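Local atomic coordinates of membrane-bound lytic murein transglycosylase (Agrobacterium tumefaciens, PDB entry 2PNW), a protein that probably cleaves the glycan strands of bacterial peptidoglycan as a membrane-bound lytic transglycosylase of the MltA type. Residues A[7-15]-A[79-90]; A[50-60]-A[360-370]. All blocks are in the same frame, centred on the assembly; numbering follows the deposited sequence.

Contact 1 of 2, residues A[7-15]-A[79-90]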
loop_
_atom_site.group_PDB
_atom_site.type_symbol
_atom_site.label_atom_id
_atom_site.label_comp_id
_atom_site.label_asym_id
_atom_site.label_seq_id
_atom_site.Cartn_x
_atom_site.Cartn_y
_atom_site.Cartn_z
ATOM N N PHE A 7 1.583 -17.756 -13.927
ATOM C CA PHE A 7 2.719 -17.987 -12.983
ATOM C C PHE A 7 2.615 -19.361 -12.306
ATOM O O PHE A 7 1.566 -20.008 -12.340
ATOM C CB PHE A 7 2.750 -16.877 -11.923
ATOM C CG PHE A 7 1.587 -16.918 -10.963
ATOM C CD1 PHE A 7 1.733 -17.496 -9.705
ATOM C CD2 PHE A 7 0.343 -16.387 -11.321
ATOM C CE1 PHE A 7 0.665 -17.543 -8.824
ATOM C CE2 PHE A 7 -0.735 -16.436 -10.452
ATOM C CZ PHE A 7 -0.581 -17.014 -9.204
ATOM N N SER A 8 3.706 -19.799 -11.687
ATOM C CA SER A 8 3.684 -21.050 -10.937
ATOM C C SER A 8 4.138 -20.859 -9.487
ATOM O O SER A 8 4.854 -19.908 -9.166
ATOM C CB SER A 8 4.537 -22.115 -11.636
ATOM O OG SER A 8 5.917 -21.902 -11.396
ATOM N N ILE A 9 3.693 -21.747 -8.607
ATOM C CA ILE A 9 4.257 -21.797 -7.269
ATOM C C ILE A 9 4.695 -23.214 -6.966
ATOM O O ILE A 9 3.958 -24.169 -7.204
ATOM C CB ILE A 9 3.322 -21.231 -6.153
ATOM C CG1 ILE A 9 2.157 -22.180 -5.853
ATOM C CG2 ILE A 9 2.856 -19.808 -6.493
ATOM C CD1 ILE A 9 1.296 -21.737 -4.671
ATOM N N ASP A 10 5.906 -23.331 -6.451
ATOM C CA ASP A 10 6.537 -24.620 -6.263
ATOM C C ASP A 10 7.081 -24.769 -4.858
ATOM O O ASP A 10 7.782 -23.892 -4.363
ATOM C CB ASP A 10 7.666 -24.775 -7.276
ATOM C CG ASP A 10 7.173 -24.652 -8.704
ATOM O OD1 ASP A 10 6.497 -25.593 -9.180
ATOM O OD2 ASP A 10 7.439 -23.603 -9.337
ATOM N N GLU A 11 6.769 -25.898 -4.232
ATOM C CA GLU A 11 7.207 -26.153 -2.866
ATOM C C GLU A 11 8.730 -26.121 -2.741
ATOM O O GLU A 11 9.442 -26.644 -3.601
ATOM C CB GLU A 11 6.665 -27.495 -2.378
ATOM C CG GLU A 11 7.018 -27.803 -0.936
ATOM C CD GLU A 11 6.345 -29.048 -0.399
ATOM O OE1 GLU A 11 5.658 -29.756 -1.161
ATOM O OE2 GLU A 11 6.502 -29.321 0.807
ATOM N N VAL A 12 9.213 -25.483 -1.676
ATOM C CA VAL A 12 10.615 -25.541 -1.284
ATOM C C VAL A 12 10.651 -25.938 0.189
ATOM O O VAL A 12 9.596 -26.137 0.811
ATOM C CB VAL A 12 11.363 -24.199 -1.486
ATOM C CG1 VAL A 12 11.470 -23.829 -2.962
ATOM C CG2 VAL A 12 10.703 -23.051 -0.674
ATOM N N SER A 13 11.861 -26.070 0.725
ATOM C CA SER A 13 12.101 -26.307 2.129
ATOM C C SER A 13 12.531 -24.992 2.771
ATOM O O SER A 13 12.999 -24.091 2.067
ATOM C CB SER A 13 13.226 -27.344 2.272
ATOM O OG SER A 13 13.925 -27.170 3.499
ATOM N N PHE A 14 12.397 -24.879 4.095
ATOM C CA PHE A 14 12.836 -23.657 4.786
ATOM C C PHE A 14 14.351 -23.425 4.640
ATOM O O PHE A 14 14.809 -22.285 4.663
ATOM C CB PHE A 14 12.376 -23.620 6.254
ATOM C CG PHE A 14 10.931 -23.189 6.424
ATOM C CD1 PHE A 14 10.593 -21.836 6.496
ATOM C CD2 PHE A 14 9.920 -24.138 6.521
ATOM C CE1 PHE A 14 9.254 -21.432 6.659
ATOM C CE2 PHE A 14 8.577 -23.748 6.682
ATOM C CZ PHE A 14 8.252 -22.383 6.745
ATOM N N ARG A 15 15.104 -24.515 4.440
ATOM C CA ARG A 15 16.528 -24.454 4.055
ATOM C C ARG A 15 16.789 -23.732 2.734
ATOM O O ARG A 15 17.898 -23.279 2.494
ATOM C CB ARG A 15 17.130 -25.860 3.947
ATOM C CG ARG A 15 17.681 -26.406 5.241
ATOM C CD ARG A 15 16.630 -27.152 6.029
ATOM N NE ARG A 15 17.167 -28.400 6.574
ATOM C CZ ARG A 15 16.456 -29.285 7.274
ATOM N NH1 ARG A 15 15.167 -29.067 7.529
ATOM N NH2 ARG A 15 17.040 -30.391 7.729
ATOM N N PHE A 79 6.560 -21.019 12.290
ATOM C CA PHE A 79 6.270 -21.079 10.847
ATOM C C PHE A 79 6.691 -22.405 10.221
ATOM O O PHE A 79 5.969 -22.953 9.377
ATOM C CB PHE A 79 6.879 -19.876 10.097
ATOM C CG PHE A 79 6.216 -18.572 10.449
ATOM C CD1 PHE A 79 4.952 -18.253 9.934
ATOM C CD2 PHE A 79 6.814 -17.697 11.348
ATOM C CE1 PHE A 79 4.307 -17.057 10.292
ATOM C CE2 PHE A 79 6.167 -16.505 11.718
ATOM C CZ PHE A 79 4.915 -16.196 11.192
ATOM N N GLU A 80 7.857 -22.906 10.622
ATOM C CA GLU A 80 8.345 -24.218 10.146
ATOM C C GLU A 80 7.401 -25.360 10.464
ATOM O O GLU A 80 7.232 -26.244 9.645
ATOM C CB GLU A 80 9.743 -24.519 10.698
ATOM C CG GLU A 80 10.745 -23.446 10.317
ATOM C CD GLU A 80 12.182 -23.856 10.532
ATOM O OE1 GLU A 80 12.483 -25.065 10.361
ATOM O OE2 GLU A 80 13.006 -22.959 10.857
ATOM N N THR A 81 6.767 -25.317 11.632
ATOM C CA THR A 81 5.814 -26.326 12.068
ATOM C C THR A 81 4.453 -26.193 11.373
ATOM O O THR A 81 3.826 -27.204 11.029
ATOM C CB THR A 81 5.625 -26.263 13.609
ATOM O OG1 THR A 81 6.858 -26.574 14.248
ATOM C CG2 THR A 81 4.548 -27.244 14.111
ATOM N N ASN A 82 4.017 -24.954 11.144
ATOM C CA ASN A 82 2.615 -24.680 10.832
ATOM C C ASN A 82 2.336 -24.139 9.427
ATOM O O ASN A 82 1.175 -23.905 9.051
ATOM C CB ASN A 82 2.037 -23.751 11.905
ATOM C CG ASN A 82 1.974 -24.413 13.258
ATOM O OD1 ASN A 82 1.367 -25.481 13.410
ATOM N ND2 ASN A 82 2.621 -23.802 14.252
ATOM N N SER A 83 3.395 -23.972 8.638
ATOM C CA SER A 83 3.233 -23.510 7.265
ATOM C C SER A 83 4.209 -24.208 6.316
ATOM O O SER A 83 5.204 -24.811 6.753
ATOM C CB SER A 83 3.394 -21.993 7.190
ATOM O OG SER A 83 4.744 -21.600 7.433
ATOM N N VAL A 84 3.921 -24.120 5.022
ATOM C CA VAL A 84 4.771 -24.708 3.986
ATOM C C VAL A 84 5.131 -23.630 2.969
ATOM O O VAL A 84 4.231 -22.983 2.434
ATOM C CB VAL A 84 4.037 -25.849 3.262
ATOM C CG1 VAL A 84 4.929 -26.451 2.152
ATOM C CG2 VAL A 84 3.584 -26.920 4.253
ATOM N N PRO A 85 6.444 -23.439 2.685
ATOM C CA PRO A 85 6.887 -22.383 1.775
ATOM C C PRO A 85 6.890 -22.812 0.305
ATOM O O PRO A 85 7.240 -23.971 -0.027
ATOM C CB PRO A 85 8.322 -22.098 2.232
ATOM C CG PRO A 85 8.791 -23.371 2.911
ATOM C CD PRO A 85 7.580 -24.242 3.188
ATOM N N PHE A 86 6.533 -21.869 -0.560
ATOM C CA PHE A 86 6.480 -22.080 -2.009
ATOM C C PHE A 86 7.123 -20.882 -2.701
ATOM O O PHE A 86 6.791 -19.735 -2.390
ATOM C CB PHE A 86 5.028 -22.163 -2.479
ATOM C CG PHE A 86 4.299 -23.384 -2.017
ATOM C CD1 PHE A 86 4.100 -24.450 -2.885
ATOM C CD2 PHE A 86 3.795 -23.470 -0.728
ATOM C CE1 PHE A 86 3.413 -25.584 -2.472
ATOM C CE2 PHE A 86 3.115 -24.608 -0.301
ATOM C CZ PHE A 86 2.921 -25.667 -1.186
ATOM N N ARG A 87 8.041 -21.146 -3.625
ATOM C CA ARG A 87 8.616 -20.096 -4.462
ATOM C C ARG A 87 7.570 -19.662 -5.475
ATOM O O ARG A 87 6.947 -20.501 -6.129
ATOM C CB ARG A 87 9.862 -20.611 -5.199
ATOM C CG ARG A 87 10.634 -19.539 -5.967
ATOM C CD ARG A 87 11.838 -20.145 -6.734
ATOM N NE ARG A 87 12.956 -20.412 -5.820
ATOM C CZ ARG A 87 13.355 -21.629 -5.463
ATOM N NH1 ARG A 87 12.751 -22.704 -5.969
ATOM N NH2 ARG A 87 14.366 -21.772 -4.609
ATOM N N ILE A 88 7.355 -18.360 -5.590
ATOM C CA ILE A 88 6.473 -17.831 -6.629
ATOM C C ILE A 88 7.326 -17.505 -7.861
ATOM O O ILE A 88 8.292 -16.748 -7.768
ATOM C CB ILE A 88 5.708 -16.578 -6.160
ATOM C CG1 ILE A 88 4.842 -16.906 -4.930
ATOM C CG2 ILE A 88 4.845 -16.000 -7.308
ATOM C CD1 ILE A 88 4.265 -15.672 -4.227
ATOM N N SER A 89 6.976 -18.085 -9.008
ATOM C CA SER A 89 7.717 -17.808 -10.250
ATOM C C SER A 89 6.818 -17.159 -11.294
ATOM O O SER A 89 5.945 -17.838 -11.847
ATOM C CB SER A 89 8.322 -19.096 -10.806
ATOM O OG SER A 89 9.333 -19.591 -9.948
ATOM N N PRO A 90 7.030 -15.854 -11.577
ATOM C CA PRO A 90 6.236 -15.069 -12.528
ATOM C C PRO A 90 6.185 -15.683 -13.939
ATOM O O PRO A 90 7.155 -16.315 -14.353
ATOM C CB PRO A 90 6.987 -13.740 -12.589
ATOM C CG PRO A 90 7.667 -13.651 -11.265
ATOM C CD PRO A 90 8.109 -15.042 -10.986
HETATM O O HOH W 1 8.124 -21.430 -8.492
#

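Contact 2 of 2, residues A[50-60]-A[360-370]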
loop_
_atom_site.group_PDB
_atom_site.type_symbol
_atom_site.label_atom_id
_atom_site.label_comp_id
_atom_site.label_asym_id
_atom_site.label_seq_id
_atom_site.Cartn_x
_atom_site.Cartn_y
_atom_site.Cartn_z
ATOM N N LEU A 50 -4.832 -16.811 -6.439
ATOM C CA LEU A 50 -3.998 -17.953 -6.035
ATOM C C LEU A 50 -4.816 -19.021 -5.289
ATOM O O LEU A 50 -4.583 -20.224 -5.450
ATOM C CB LEU A 50 -2.761 -17.496 -5.245
ATOM C CG LEU A 50 -1.689 -18.521 -4.848
ATOM C CD1 LEU A 50 -0.348 -17.837 -4.728
ATOM C CD2 LEU A 50 -2.005 -19.211 -3.539
ATOM N N GLY A 51 -5.770 -18.569 -4.477
ATOM C CA GLY A 51 -6.818 -19.432 -3.965
ATOM C C GLY A 51 -6.853 -19.666 -2.469
ATOM O O GLY A 51 -7.686 -20.422 -1.990
ATOM N N ILE A 52 -5.964 -19.036 -1.713
ATOM C CA ILE A 52 -6.021 -19.212 -0.258
ATOM C C ILE A 52 -7.151 -18.405 0.386
ATOM O O ILE A 52 -7.197 -17.180 0.249
ATOM C CB ILE A 52 -4.694 -18.840 0.418
ATOM C CG1 ILE A 52 -3.513 -19.541 -0.283
ATOM C CG2 ILE A 52 -4.767 -19.184 1.912
ATOM C CD1 ILE A 52 -3.406 -21.027 0.018
ATOM N N THR A 53 -8.054 -19.080 1.099
ATOM C CA THR A 53 -9.189 -18.364 1.684
ATOM C C THR A 53 -8.822 -17.727 3.014
ATOM O O THR A 53 -7.894 -18.181 3.698
ATOM C CB THR A 53 -10.405 -19.299 1.915
ATOM O OG1 THR A 53 -10.114 -20.199 2.985
ATOM C CG2 THR A 53 -10.722 -20.108 0.623
ATOM N N ALA A 54 -9.579 -16.700 3.397
ATOM C CA ALA A 54 -9.460 -16.125 4.742
ATOM C C ALA A 54 -9.680 -17.165 5.846
ATOM O O ALA A 54 -9.010 -17.117 6.877
ATOM C CB ALA A 54 -10.430 -14.973 4.920
ATOM N N ALA A 55 -10.628 -18.087 5.653
ATOM C CA ALA A 55 -10.805 -19.183 6.618
ATOM C C ALA A 55 -9.560 -20.058 6.775
ATOM O O ALA A 55 -9.246 -20.494 7.884
ATOM C CB ALA A 55 -12.010 -20.055 6.256
ATOM N N GLU A 56 -8.859 -20.330 5.682
ATOM C CA GLU A 56 -7.601 -21.108 5.742
ATOM C C GLU A 56 -6.525 -20.331 6.512
ATOM O O GLU A 56 -5.816 -20.884 7.349
ATOM C CB GLU A 56 -7.121 -21.485 4.335
ATOM C CG GLU A 56 -7.958 -22.649 3.747
ATOM C CD GLU A 56 -7.715 -22.942 2.273
ATOM O OE1 GLU A 56 -7.388 -22.035 1.465
ATOM O OE2 GLU A 56 -7.855 -24.128 1.915
ATOM N N LEU A 57 -6.429 -19.039 6.233
ATOM C CA LEU A 57 -5.523 -18.160 6.990
ATOM C C LEU A 57 -5.838 -18.176 8.487
ATOM O O LEU A 57 -4.932 -18.231 9.315
ATOM C CB LEU A 57 -5.603 -16.728 6.467
ATOM C CG LEU A 57 -4.877 -15.624 7.286
ATOM C CD1 LEU A 57 -3.360 -15.804 7.289
ATOM C CD2 LEU A 57 -5.266 -14.229 6.812
ATOM N N VAL A 58 -7.119 -18.113 8.832
ATOM C CA VAL A 58 -7.544 -18.134 10.243
ATOM C C VAL A 58 -7.000 -19.369 10.967
ATOM O O VAL A 58 -6.608 -19.290 12.118
ATOM C CB VAL A 58 -9.085 -18.005 10.373
ATOM C CG1 VAL A 58 -9.580 -18.450 11.766
ATOM C CG2 VAL A 58 -9.493 -16.551 10.112
ATOM N N SER A 59 -6.903 -20.500 10.278
ATOM C CA SER A 59 -6.378 -21.683 10.943
ATOM C C SER A 59 -4.942 -21.454 11.422
ATOM O O SER A 59 -4.620 -21.836 12.551
ATOM C CB SER A 59 -6.518 -22.959 10.086
ATOM O OG SER A 59 -5.647 -22.907 8.972
ATOM N N LEU A 60 -4.113 -20.782 10.608
ATOM C CA LEU A 60 -2.743 -20.401 11.018
ATOM C C LEU A 60 -2.737 -19.368 12.145
ATOM O O LEU A 60 -1.980 -19.494 13.117
ATOM C CB LEU A 60 -1.934 -19.882 9.820
ATOM C CG LEU A 60 -0.461 -19.465 10.030
ATOM C CD1 LEU A 60 0.404 -20.661 10.465
ATOM C CD2 LEU A 60 0.073 -18.891 8.758
ATOM N N ILE A 360 5.890 -17.666 -0.644
ATOM C CA ILE A 360 4.687 -17.525 0.186
ATOM C C ILE A 360 4.627 -18.699 1.170
ATOM O O ILE A 360 5.007 -19.842 0.828
ATOM C CB ILE A 360 3.381 -17.383 -0.688
ATOM C CG1 ILE A 360 2.162 -17.032 0.180
ATOM C CG2 ILE A 360 3.109 -18.654 -1.515
ATOM C CD1 ILE A 360 0.881 -16.750 -0.654
ATOM N N LEU A 361 4.188 -18.434 2.400
ATOM C CA LEU A 361 4.058 -19.505 3.378
ATOM C C LEU A 361 2.582 -19.848 3.479
ATOM O O LEU A 361 1.773 -19.010 3.905
ATOM C CB LEU A 361 4.615 -19.104 4.744
ATOM C CG LEU A 361 6.075 -18.643 4.901
ATOM C CD1 LEU A 361 6.446 -18.634 6.387
ATOM C CD2 LEU A 361 7.043 -19.516 4.144
ATOM N N LEU A 362 2.219 -21.059 3.063
ATOM C CA LEU A 362 0.803 -21.468 3.120
ATOM C C LEU A 362 0.510 -22.234 4.385
ATOM O O LEU A 362 1.293 -23.102 4.768
ATOM C CB LEU A 362 0.412 -22.319 1.905
ATOM C CG LEU A 362 0.722 -21.760 0.517
ATOM C CD1 LEU A 362 0.099 -22.634 -0.550
ATOM C CD2 LEU A 362 0.190 -20.327 0.399
ATOM N N PRO A 363 -0.643 -21.949 5.024
ATOM C CA PRO A 363 -1.112 -22.747 6.145
ATOM C C PRO A 363 -1.108 -24.214 5.709
ATOM O O PRO A 363 -1.473 -24.527 4.556
ATOM C CB PRO A 363 -2.559 -22.274 6.325
ATOM C CG PRO A 363 -2.591 -20.876 5.778
ATOM C CD PRO A 363 -1.583 -20.853 4.680
ATOM N N ARG A 364 -0.698 -25.114 6.600
ATOM C CA ARG A 364 -0.389 -26.465 6.129
ATOM C C ARG A 364 -1.580 -27.273 5.602
ATOM O O ARG A 364 -1.400 -28.065 4.681
ATOM C CB ARG A 364 0.609 -27.221 7.045
ATOM C CG ARG A 364 0.062 -27.947 8.231
ATOM C CD ARG A 364 1.210 -28.483 9.135
ATOM N NE ARG A 364 2.156 -29.339 8.419
ATOM C CZ ARG A 364 3.366 -28.965 7.989
ATOM N NH1 ARG A 364 4.133 -29.835 7.341
ATOM N NH2 ARG A 364 3.818 -27.724 8.191
ATOM N N ILE A 365 -2.794 -27.007 6.089
ATOM C CA ILE A 365 -4.002 -27.634 5.493
ATOM C C ILE A 365 -4.278 -27.172 4.062
ATOM O O ILE A 365 -4.672 -27.983 3.212
ATOM C CB ILE A 365 -5.313 -27.473 6.339
ATOM C CG1 ILE A 365 -5.809 -26.012 6.339
ATOM C CG2 ILE A 365 -5.128 -28.051 7.759
ATOM C CD1 ILE A 365 -7.342 -25.822 6.496
ATOM N N ALA A 366 -4.064 -25.883 3.798
ATOM C CA ALA A 366 -4.243 -25.322 2.456
ATOM C C ALA A 366 -3.165 -25.789 1.500
ATOM O O ALA A 366 -3.398 -25.900 0.296
ATOM C CB ALA A 366 -4.251 -23.807 2.503
ATOM N N ALA A 367 -1.973 -26.033 2.034
ATOM C CA ALA A 367 -0.803 -26.301 1.214
ATOM C C ALA A 367 -0.930 -27.579 0.369
ATOM O O ALA A 367 -0.385 -27.655 -0.737
ATOM C CB ALA A 367 0.448 -26.357 2.095
ATOM N N GLU A 368 -1.655 -28.571 0.877
ATOM C CA GLU A 368 -1.716 -29.875 0.204
ATOM C C GLU A 368 -2.129 -29.822 -1.258
ATOM O O GLU A 368 -1.480 -30.430 -2.108
ATOM C CB GLU A 368 -2.581 -30.871 0.984
ATOM C CG GLU A 368 -1.787 -31.681 2.010
ATOM C CD GLU A 368 -0.805 -32.680 1.384
ATOM O OE1 GLU A 368 -0.952 -33.030 0.183
ATOM O OE2 GLU A 368 0.119 -33.127 2.109
ATOM N N ARG A 369 -3.184 -29.075 -1.569
ATOM C CA ARG A 369 -3.617 -28.963 -2.963
ATOM C C ARG A 369 -2.616 -28.275 -3.899
ATOM O O ARG A 369 -2.740 -28.390 -5.116
ATOM C CB ARG A 369 -4.991 -28.287 -3.062
ATOM C CG ARG A 369 -5.011 -26.782 -2.773
ATOM C CD ARG A 369 -6.448 -26.282 -2.926
ATOM N NE ARG A 369 -6.637 -24.870 -2.582
ATOM C CZ ARG A 369 -6.829 -24.422 -1.346
ATOM N NH1 ARG A 369 -7.003 -23.120 -1.130
ATOM N NH2 ARG A 369 -6.835 -25.270 -0.327
ATOM N N TYR A 370 -1.645 -27.545 -3.348
ATOM C CA TYR A 370 -0.602 -26.934 -4.178
ATOM C C TYR A 370 0.597 -27.864 -4.355
ATOM O O TYR A 370 1.402 -27.672 -5.263
ATOM C CB TYR A 370 -0.159 -25.576 -3.610
ATOM C CG TYR A 370 -1.304 -24.598 -3.573
ATOM C CD1 TYR A 370 -1.587 -23.777 -4.671
ATOM C CD2 TYR A 370 -2.147 -24.530 -2.461
ATOM C CE1 TYR A 370 -2.682 -22.891 -4.646
ATOM C CE2 TYR A 370 -3.233 -23.637 -2.430
ATOM C CZ TYR A 370 -3.489 -22.837 -3.511
ATOM O OH TYR A 370 -4.561 -21.986 -3.477
HETATM O O HOH W 2 -3.499 -25.029 8.423
#

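Contact 1 of 2, residues A[7-15]-A[79-90]
Strand 8-11 runs antiparallel to strand 83-89, their axes 4.3 Å apart at the closest point, and two pairs of backbone bonds, Ser8 with Ser89 and Asp10 with Arg87, zip them together. A fifth bond extends the ladder past the strand end, from Val12 N to Pro85 O (3.0 Å, nearly straight at 176°). Ile9, Glu11, Phe86 and Ile88 share one face of this ribbon. There Ile9 and Ile88 lie side by side, CG2 of Ile9 3.8 Å from CG1 of Ile88, while CB of Glu11 rests 3.8 Å from CE1 of Phe86. The extended Glu11 chain runs along CG1 of Val84, and its OE2, which lies nearest that methyl, forms a salt bridge with Arg371. On the face carrying Ser8, Asp10, Arg87 and Ser89, a water donates to Arg87 O and accepts from Ser89 OG. Val12 sets CG1 over one face of the Arg87 guanidinium, 3.5 Å from NH1, where the arginine chain bends at chi3 (-78°). Phe14 closes the contact as a CH-pi sandwich: CG of Pro85 sits over the ring centre, 3.8 Å from the centroid, and CG of Glu80 covers the opposite face at 4.0 Å, offset toward the rim. Ser83 O meets the same ring at its edge, and Trp20, hydrogen-bonded to the Glu80 carboxylate, packs against it from outside the two segments. Since strand 83-89 also pairs with strand 353-363, this is an antiparallel sheet extension, in which the N-terminal strand joins a neighbour of the C-terminal strand.

Contact 2 of 2, residues A[50-60]-A[360-370]
Arg369 leaves its backbone with CG between N and the carbonyl carbon (chi1 72°) and then runs fully extended to NE, meeting the carboxylate of Glu56, whose own chain is extended beyond CG. The result is an end-on bidentate salt bridge onto a capping box at the start of helix 54-66. Arg369 NH1 donates to the syn lone pair of Glu56 OE1 at 2.8 Å, and NH2 of Arg369 reaches OE2 of Glu56 at 2.7 Å; the two flat groups are nearly coplanar, 18° apart. OE1 also takes Thr53 N on its anti side, while Thr53 OG1 accepts from Glu56 N, so the cap and the ion pair hold the carboxylate together. CB of Ala366 packs over one face of the carboxylate, 3.6 Å from Glu56 CD. Deeper in, CD1 of Ile52 fits among CD2 of Leu362, CB of Ala366 and CE2 of Tyr370, the last at 3.6 Å. Pro363, at the end of strand 360-363, lays CG 3.6 Å from Glu56 O on the helix, which runs roughly at right angles to that strand. A water links Ser59 OG to Ile365 N. Arg369 NH1 adds a weak bond to Gly51 O, and CE2 of Tyr370 lies over one face of the guanidinium, off its centre. Tyr370 OH donates to Leu50 O at 2.6 Å, from 33° out of the carbonyl plane.

Strands 83-89 and 353-363 are neighbours, and their backbone bonds, Val84 with Leu362 and Phe86 with Ile360, join the two contacts directly; their centres lie about 11 Å apart on the same side of the chain's centre. Contact 1 is mostly backbone ladder with an aromatic end, and many of its N-terminal side chains remain at the surface. Contact 2 instead sets a helix start and its preceding loop against the C-terminal strand and the short helical stretch after it, combining a buried apolar centre with a bidentate ion pair beside it. Helices 54-66 and 72-82 follow one another in sequence, and Asn82 touches Leu60, so both contacts also meet on the helical side.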